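Side-chain contacts in thiaminase-I (Naegleria gruberi, PDB 4HCW), which belongs to a family of enzymes with a two-lobed alpha/beta fold resembling that of the periplasmic binding proteins: residues K7-G12 / D273-V278; Y44-T49 / V280-N285; F159-L164 / G351-F356. One frame throughout, in Å; residues are numbered along the deposited sequence.

Contact 1 (K7-G12 / D273-V278); sequences KTLTVG and DEKQKV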
# COMPACT_ATOMS: atom_id res chain seq x y z
N LYS A 7 17.28 -4.40 -28.60
CA LYS A 7 17.60 -4.41 -27.18
C LYS A 7 16.72 -3.42 -26.42
O LYS A 7 17.10 -2.27 -26.19
N THR A 8 15.53 -3.88 -26.03
CA THR A 8 14.57 -3.05 -25.31
C THR A 8 14.28 -3.62 -23.93
O THR A 8 14.46 -4.82 -23.69
CB THR A 8 13.25 -2.91 -26.08
OG1 THR A 8 12.56 -4.17 -26.10
CG2 THR A 8 13.51 -2.45 -27.51
N LEU A 9 13.81 -2.77 -23.02
CA LEU A 9 13.50 -3.19 -21.66
C LEU A 9 12.05 -2.85 -21.30
O LEU A 9 11.66 -1.69 -21.31
CB LEU A 9 14.45 -2.53 -20.66
CG LEU A 9 14.32 -2.95 -19.20
CD1 LEU A 9 14.82 -4.38 -19.01
CD2 LEU A 9 15.07 -1.99 -18.29
N THR A 10 11.27 -3.88 -20.98
CA THR A 10 9.87 -3.68 -20.60
C THR A 10 9.74 -3.45 -19.09
O THR A 10 10.20 -4.26 -18.29
CB THR A 10 8.99 -4.87 -21.01
OG1 THR A 10 9.52 -6.08 -20.46
CG2 THR A 10 8.93 -4.99 -22.53
N VAL A 11 9.10 -2.35 -18.72
CA VAL A 11 8.91 -2.01 -17.32
C VAL A 11 7.43 -1.95 -16.96
O VAL A 11 6.66 -1.21 -17.57
CB VAL A 11 9.56 -0.66 -16.96
CG1 VAL A 11 9.35 -0.34 -15.49
CG2 VAL A 11 11.04 -0.69 -17.30
N GLY A 12 7.04 -2.74 -15.96
CA GLY A 12 5.66 -2.75 -15.49
C GLY A 12 5.47 -1.90 -14.25
O GLY A 12 5.82 -2.30 -13.15
N ASP A 273 22.46 -10.89 -18.18
CA ASP A 273 23.41 -10.34 -17.22
C ASP A 273 23.65 -8.87 -17.51
O ASP A 273 24.08 -8.11 -16.64
CB ASP A 273 24.71 -11.13 -17.26
N GLU A 274 23.36 -8.47 -18.75
CA GLU A 274 23.50 -7.08 -19.16
C GLU A 274 22.20 -6.32 -18.89
O GLU A 274 22.23 -5.20 -18.38
CB GLU A 274 23.87 -7.02 -20.64
N LYS A 275 21.07 -6.93 -19.25
CA LYS A 275 19.76 -6.37 -18.94
C LYS A 275 19.59 -6.20 -17.44
O LYS A 275 18.95 -5.25 -16.98
CB LYS A 275 18.64 -7.27 -19.48
CG LYS A 275 18.16 -6.91 -20.87
CD LYS A 275 16.85 -7.60 -21.17
CE LYS A 275 16.28 -7.16 -22.50
NZ LYS A 275 14.91 -7.71 -22.71
N GLN A 276 20.17 -7.14 -16.70
CA GLN A 276 20.18 -7.10 -15.25
C GLN A 276 20.79 -5.79 -14.71
O GLN A 276 20.34 -5.27 -13.70
CB GLN A 276 20.92 -8.33 -14.71
CG GLN A 276 21.81 -8.08 -13.51
CD GLN A 276 21.12 -8.34 -12.19
OE1 GLN A 276 20.06 -8.96 -12.14
NE2 GLN A 276 21.72 -7.87 -11.10
N LYS A 277 21.78 -5.26 -15.42
CA LYS A 277 22.41 -4.00 -15.03
C LYS A 277 21.61 -2.77 -15.46
O LYS A 277 21.57 -1.76 -14.75
CB LYS A 277 23.84 -3.89 -15.58
N VAL A 278 20.98 -2.85 -16.63
CA VAL A 278 20.18 -1.74 -17.14
C VAL A 278 18.93 -1.54 -16.28
O VAL A 278 18.52 -0.40 -16.01
CB VAL A 278 19.77 -1.97 -18.61
CG1 VAL A 278 18.95 -0.79 -19.12
CG2 VAL A 278 21.00 -2.18 -19.47

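Contact 2 (Y44-T49 / V280-N285); sequences YNIEYT and VEVIKN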
# COMPACT_ATOMS: atom_id res chain seq x y z
N TYR A 44 19.53 1.15 -24.30
CA TYR A 44 18.32 0.35 -24.26
C TYR A 44 17.07 1.20 -24.41
O TYR A 44 16.98 2.29 -23.84
CB TYR A 44 18.25 -0.44 -22.95
CG TYR A 44 18.80 -1.84 -23.06
CD1 TYR A 44 20.16 -2.09 -22.99
CD2 TYR A 44 17.95 -2.92 -23.25
CE1 TYR A 44 20.66 -3.37 -23.09
CE2 TYR A 44 18.44 -4.21 -23.36
CZ TYR A 44 19.80 -4.43 -23.28
OH TYR A 44 20.30 -5.70 -23.38
N ASN A 45 16.10 0.70 -25.17
CA ASN A 45 14.81 1.38 -25.32
C ASN A 45 13.84 0.93 -24.23
O ASN A 45 13.38 -0.21 -24.24
CB ASN A 45 14.22 1.10 -26.71
N ILE A 46 13.54 1.82 -23.30
CA ILE A 46 12.73 1.46 -22.14
C ILE A 46 11.24 1.65 -22.38
O ILE A 46 10.78 2.74 -22.69
CB ILE A 46 13.13 2.27 -20.89
CG1 ILE A 46 14.65 2.37 -20.78
CG2 ILE A 46 12.53 1.65 -19.64
CD1 ILE A 46 15.34 1.04 -20.58
N GLU A 47 10.48 0.56 -22.22
CA GLU A 47 9.03 0.60 -22.42
C GLU A 47 8.30 0.57 -21.08
O GLU A 47 8.33 -0.43 -20.36
CB GLU A 47 8.58 -0.58 -23.28
N TYR A 48 7.63 1.68 -20.75
CA TYR A 48 6.87 1.77 -19.51
C TYR A 48 5.39 1.50 -19.74
O TYR A 48 4.71 2.26 -20.43
CB TYR A 48 7.05 3.14 -18.86
CG TYR A 48 8.47 3.44 -18.42
CD1 TYR A 48 8.98 2.94 -17.24
CD2 TYR A 48 9.30 4.25 -19.20
CE1 TYR A 48 10.27 3.21 -16.83
CE2 TYR A 48 10.59 4.53 -18.81
CZ TYR A 48 11.07 4.01 -17.62
OH TYR A 48 12.36 4.29 -17.23
N THR A 49 4.89 0.41 -19.15
CA THR A 49 3.47 0.08 -19.21
C THR A 49 2.93 -0.19 -17.81
O THR A 49 3.70 -0.40 -16.87
CB THR A 49 3.21 -1.14 -20.11
OG1 THR A 49 4.06 -2.22 -19.71
CG2 THR A 49 3.47 -0.80 -21.57
N VAL A 280 18.54 -2.12 -13.08
CA VAL A 280 18.91 -1.46 -11.83
C VAL A 280 19.02 0.06 -12.00
O VAL A 280 18.69 0.82 -11.10
CB VAL A 280 20.23 -2.01 -11.25
CG1 VAL A 280 20.56 -1.35 -9.93
CG2 VAL A 280 20.14 -3.52 -11.06
N GLU A 281 19.48 0.49 -13.17
CA GLU A 281 19.57 1.92 -13.47
C GLU A 281 18.18 2.54 -13.56
O GLU A 281 17.94 3.62 -13.00
CB GLU A 281 20.35 2.17 -14.77
N VAL A 282 17.28 1.87 -14.27
CA VAL A 282 15.91 2.35 -14.42
C VAL A 282 15.24 2.43 -13.05
O VAL A 282 14.56 3.41 -12.73
CB VAL A 282 15.08 1.43 -15.34
CG1 VAL A 282 13.63 1.90 -15.39
CG2 VAL A 282 15.67 1.40 -16.74
N ILE A 283 15.47 1.40 -12.24
CA ILE A 283 14.92 1.34 -10.89
C ILE A 283 15.53 2.40 -9.98
O ILE A 283 14.82 3.05 -9.21
CB ILE A 283 15.13 -0.06 -10.29
CG1 ILE A 283 14.24 -1.08 -11.01
CG2 ILE A 283 14.85 -0.07 -8.79
CD1 ILE A 283 14.57 -2.51 -10.70
N LYS A 284 16.84 2.59 -10.08
CA LYS A 284 17.54 3.59 -9.28
C LYS A 284 17.00 4.98 -9.59
O LYS A 284 16.95 5.85 -8.72
CB LYS A 284 19.04 3.54 -9.54
N ASN A 285 16.59 5.19 -10.84
CA ASN A 285 15.96 6.44 -11.23
C ASN A 285 14.58 6.59 -10.60
O ASN A 285 14.27 7.63 -10.03
CB ASN A 285 15.85 6.53 -12.75
CG ASN A 285 15.33 7.88 -13.22
OD1 ASN A 285 15.71 8.92 -12.68
ND2 ASN A 285 14.46 7.86 -14.22

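Contact 3 (F159-L164 / G351-F356); sequences FTVFGL and GVLRPF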
# COMPACT_ATOMS: atom_id res chain seq x y z
N PHE A 159 -10.73 -6.77 -1.29
CA PHE A 159 -9.36 -6.68 -0.80
C PHE A 159 -9.31 -6.20 0.64
O PHE A 159 -8.39 -6.53 1.39
CB PHE A 159 -8.55 -5.75 -1.71
CG PHE A 159 -7.07 -5.86 -1.52
CD1 PHE A 159 -6.36 -6.90 -2.09
CD2 PHE A 159 -6.38 -4.92 -0.77
CE1 PHE A 159 -4.99 -7.01 -1.92
CE2 PHE A 159 -5.02 -5.01 -0.60
CZ PHE A 159 -4.32 -6.06 -1.17
N THR A 160 -10.31 -5.42 1.04
CA THR A 160 -10.37 -4.88 2.40
C THR A 160 -11.04 -5.86 3.35
O THR A 160 -10.60 -6.03 4.49
CB THR A 160 -11.11 -3.53 2.43
OG1 THR A 160 -10.51 -2.63 1.49
CG2 THR A 160 -11.04 -2.91 3.82
N VAL A 161 -12.11 -6.50 2.89
CA VAL A 161 -12.80 -7.52 3.67
C VAL A 161 -11.84 -8.66 3.99
O VAL A 161 -11.77 -9.12 5.13
CB VAL A 161 -14.02 -8.08 2.91
CG1 VAL A 161 -14.56 -9.33 3.60
CG2 VAL A 161 -15.10 -7.02 2.79
N PHE A 162 -11.11 -9.11 2.98
CA PHE A 162 -10.10 -10.15 3.15
C PHE A 162 -8.99 -9.71 4.10
O PHE A 162 -8.54 -10.48 4.95
CB PHE A 162 -9.51 -10.54 1.79
CG PHE A 162 -8.28 -11.40 1.89
CD1 PHE A 162 -8.37 -12.76 2.13
CD2 PHE A 162 -7.02 -10.84 1.73
CE1 PHE A 162 -7.24 -13.54 2.21
CE2 PHE A 162 -5.88 -11.62 1.81
CZ PHE A 162 -5.99 -12.98 2.06
N GLY A 163 -8.55 -8.46 3.94
CA GLY A 163 -7.44 -7.93 4.72
C GLY A 163 -7.73 -7.80 6.20
O GLY A 163 -6.99 -8.32 7.03
N LEU A 164 -8.82 -7.11 6.53
CA LEU A 164 -9.17 -6.86 7.92
C LEU A 164 -9.43 -8.14 8.70
O LEU A 164 -9.08 -8.24 9.88
CB LEU A 164 -10.38 -5.93 8.02
CG LEU A 164 -10.17 -4.49 7.55
CD1 LEU A 164 -11.40 -3.66 7.87
CD2 LEU A 164 -8.93 -3.89 8.20
N GLY A 351 -15.90 -13.22 -0.55
CA GLY A 351 -17.27 -13.59 -0.86
C GLY A 351 -17.89 -14.46 0.22
O GLY A 351 -19.09 -14.40 0.46
N VAL A 352 -17.06 -15.27 0.86
CA VAL A 352 -17.52 -16.13 1.94
C VAL A 352 -17.78 -15.32 3.21
O VAL A 352 -18.78 -15.53 3.90
CB VAL A 352 -16.49 -17.24 2.25
CG1 VAL A 352 -16.88 -18.02 3.50
CG2 VAL A 352 -16.34 -18.17 1.06
N LEU A 353 -16.89 -14.38 3.49
CA LEU A 353 -16.94 -13.59 4.72
C LEU A 353 -18.10 -12.59 4.76
O LEU A 353 -18.71 -12.39 5.81
CB LEU A 353 -15.62 -12.86 4.94
CG LEU A 353 -14.39 -13.74 5.19
CD1 LEU A 353 -13.12 -12.91 5.12
CD2 LEU A 353 -14.50 -14.43 6.54
N ARG A 354 -18.39 -11.96 3.62
CA ARG A 354 -19.38 -10.88 3.56
C ARG A 354 -20.75 -11.12 4.21
O ARG A 354 -21.25 -10.25 4.92
CB ARG A 354 -19.54 -10.35 2.13
CG ARG A 354 -18.54 -9.26 1.77
CD ARG A 354 -19.03 -8.41 0.60
NE ARG A 354 -18.91 -9.11 -0.68
CZ ARG A 354 -17.88 -8.98 -1.50
NH1 ARG A 354 -16.87 -8.18 -1.19
NH2 ARG A 354 -17.86 -9.65 -2.65
N PRO A 355 -21.37 -12.30 3.98
CA PRO A 355 -22.66 -12.53 4.64
C PRO A 355 -22.56 -12.52 6.16
O PRO A 355 -23.54 -12.23 6.84
CB PRO A 355 -23.05 -13.93 4.15
CG PRO A 355 -22.37 -14.07 2.84
CD PRO A 355 -21.05 -13.36 3.01
N PHE A 356 -21.38 -12.83 6.69
CA PHE A 356 -21.17 -12.87 8.14
C PHE A 356 -20.70 -11.52 8.68
O PHE A 356 -20.18 -11.44 9.79
CB PHE A 356 -20.15 -13.96 8.50
CG PHE A 356 -20.55 -15.33 8.06
CD1 PHE A 356 -21.30 -16.15 8.89
CD2 PHE A 356 -20.19 -15.81 6.81
CE1 PHE A 356 -21.68 -17.41 8.48
CE2 PHE A 356 -20.56 -17.08 6.40
CZ PHE A 356 -21.31 -17.88 7.24

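Contact 1 (K7-G12 / D273-V278)
Near its N-terminal end, helix 275-288 packs on strand 8-13 of the main sheet, T8 and L9 meeting K275 and V278. The strand alternates in the usual way: the CB atom of T8 points away from the helix and that of L9 points toward it, with 7.5 Å between CA of L9 and CA of K275. The polar part belongs to the lysine. Beyond CG its chain is extended, and it carries NZ to 3.1 Å from the backbone O of T8. The amine lies almost straight out beyond that oxygen, the angle C-O-NZ being about 173°, yet the bond is weak. The same NZ forms a salt bridge with OD2 of D64, so the ammonium group is shared between a strand carbonyl and a carboxylate. The rest of the contact is apolar. L9 has CG anti to its own N (chi1 -175°), and its CD2 lies 4.1 Å from CG1 of V278, the two side chains passing each other in opposite directions. CD1 of L9 lies 4.4 Å from CD of K275, beside the aliphatic stem of the lysine. Strand 44-50, hydrogen-bonded to strand 8-13 in parallel, brings Y44 against both K275 and V278, and farther along the helix V282 packs on L9 and V11.

Contact 2 (Y44-T49 / V280-N285)
Three side chains make the apolar part: I46 and Y48 of strand 44-50 point a methyl group and a phenol end at the forked tip of V282. The I46 and V282 side chains meet tip to tip, CD1 of I46 lying 3.9 Å from CG2 of V282. The other prong of the valine, CG1, is anti to the backbone N (chi1 176°) and goes to the tyrosine, where it lies 3.9 Å from CE1 of Y48. It reaches the ring obliquely, and the same methyl also packs against OH of Y48, 3.3 Å from CG1 of V282. One face of the ring is taken by CG2 of I46, 3.4 Å above the plane and offset toward the rim, so the strand's own isoleucine and the helix valine both bear on the phenol. This is helix-on-sheet packing in an alpha/beta fold: helix 275-288 lies over parallel strands 8-13 and 44-50, and I46 and Y48 also touch V11 of the neighbouring strand. The backbones stay well apart, with 8.4 Å between CA of I46 and CA of V282. The polar side is slight: no hydrogen bond links the two segments, and OH of Y48 makes a weak one to the backbone O of P38, in the loop against which N285 of the helix also rests.

Contact 3 (F159-L164 / G351-F356)
V161 in helix 158-169 faces L353 and R354 near the C-terminal end of helix 343-353, and the backbones come as near as 7.4 Å between CA of V161 and CA of R354. Both V161 and L353 direct their CB atoms toward the other segment. The two methyls of the valine find different partners. CG1 of V161, anti to the backbone N (chi1 169°), goes to the leucine, the two side chains sliding past each other in opposite directions. It lies 3.9 Å from CB of L353, with CD1 of the same leucine only slightly farther off. That leucine methyl, CD1 of L353, goes on to the helix backbone itself, 4.0 Å from O of V161, and the L353 side chain also touches Y165, one turn farther along helix 158-169. The second valine methyl, CG2 of V161, lies 4.2 Å from CG of R354, against the aliphatic root of the arginine. No hydrogen bond crosses between the two segments: this is apolar helix packing, in which the C-terminal end of the chain is laid against helix 158-169. Y199 of helix 193-203 and the terminal L357 also touch V161. Farther out, the R354 side chain is extended through chi2 and then bends at chi3 (-75°), past S158, to put NH1 in a weak hydrogen bond with the backbone O of S156. Around the 3-10 segment 354-355, a backbone bond of 2.8 Å runs from N of F356 to O of L353. The F356 ring has the carbonyl oxygens of V352 and L353 at its edge, in its plane. The backbone O of F356 is hydrogen-bonded to OG1 of T196 in helix 193-203.

In the fold
From the N terminus, strand 8-13 comes first and strand 44-50 joins it in parallel, giving contacts 1 and 2 their sheet sides. The chain then builds helix 158-169, one half of contact 3, before helix 275-288 returns to the strands. Contact 1 thus closes a loop of 260 residues and contact 2 one of 230. Last comes segment 351-356, which closes 186 residues back onto helix 158-169. None of the three loops nests inside another; all cross pairwise. Contacts 1 and 2, with centres about 7 Å apart, form one continuous helix-on-sheet interface. Contact 3, its centre about 39 and 37 Å from theirs, joins helices remote from it.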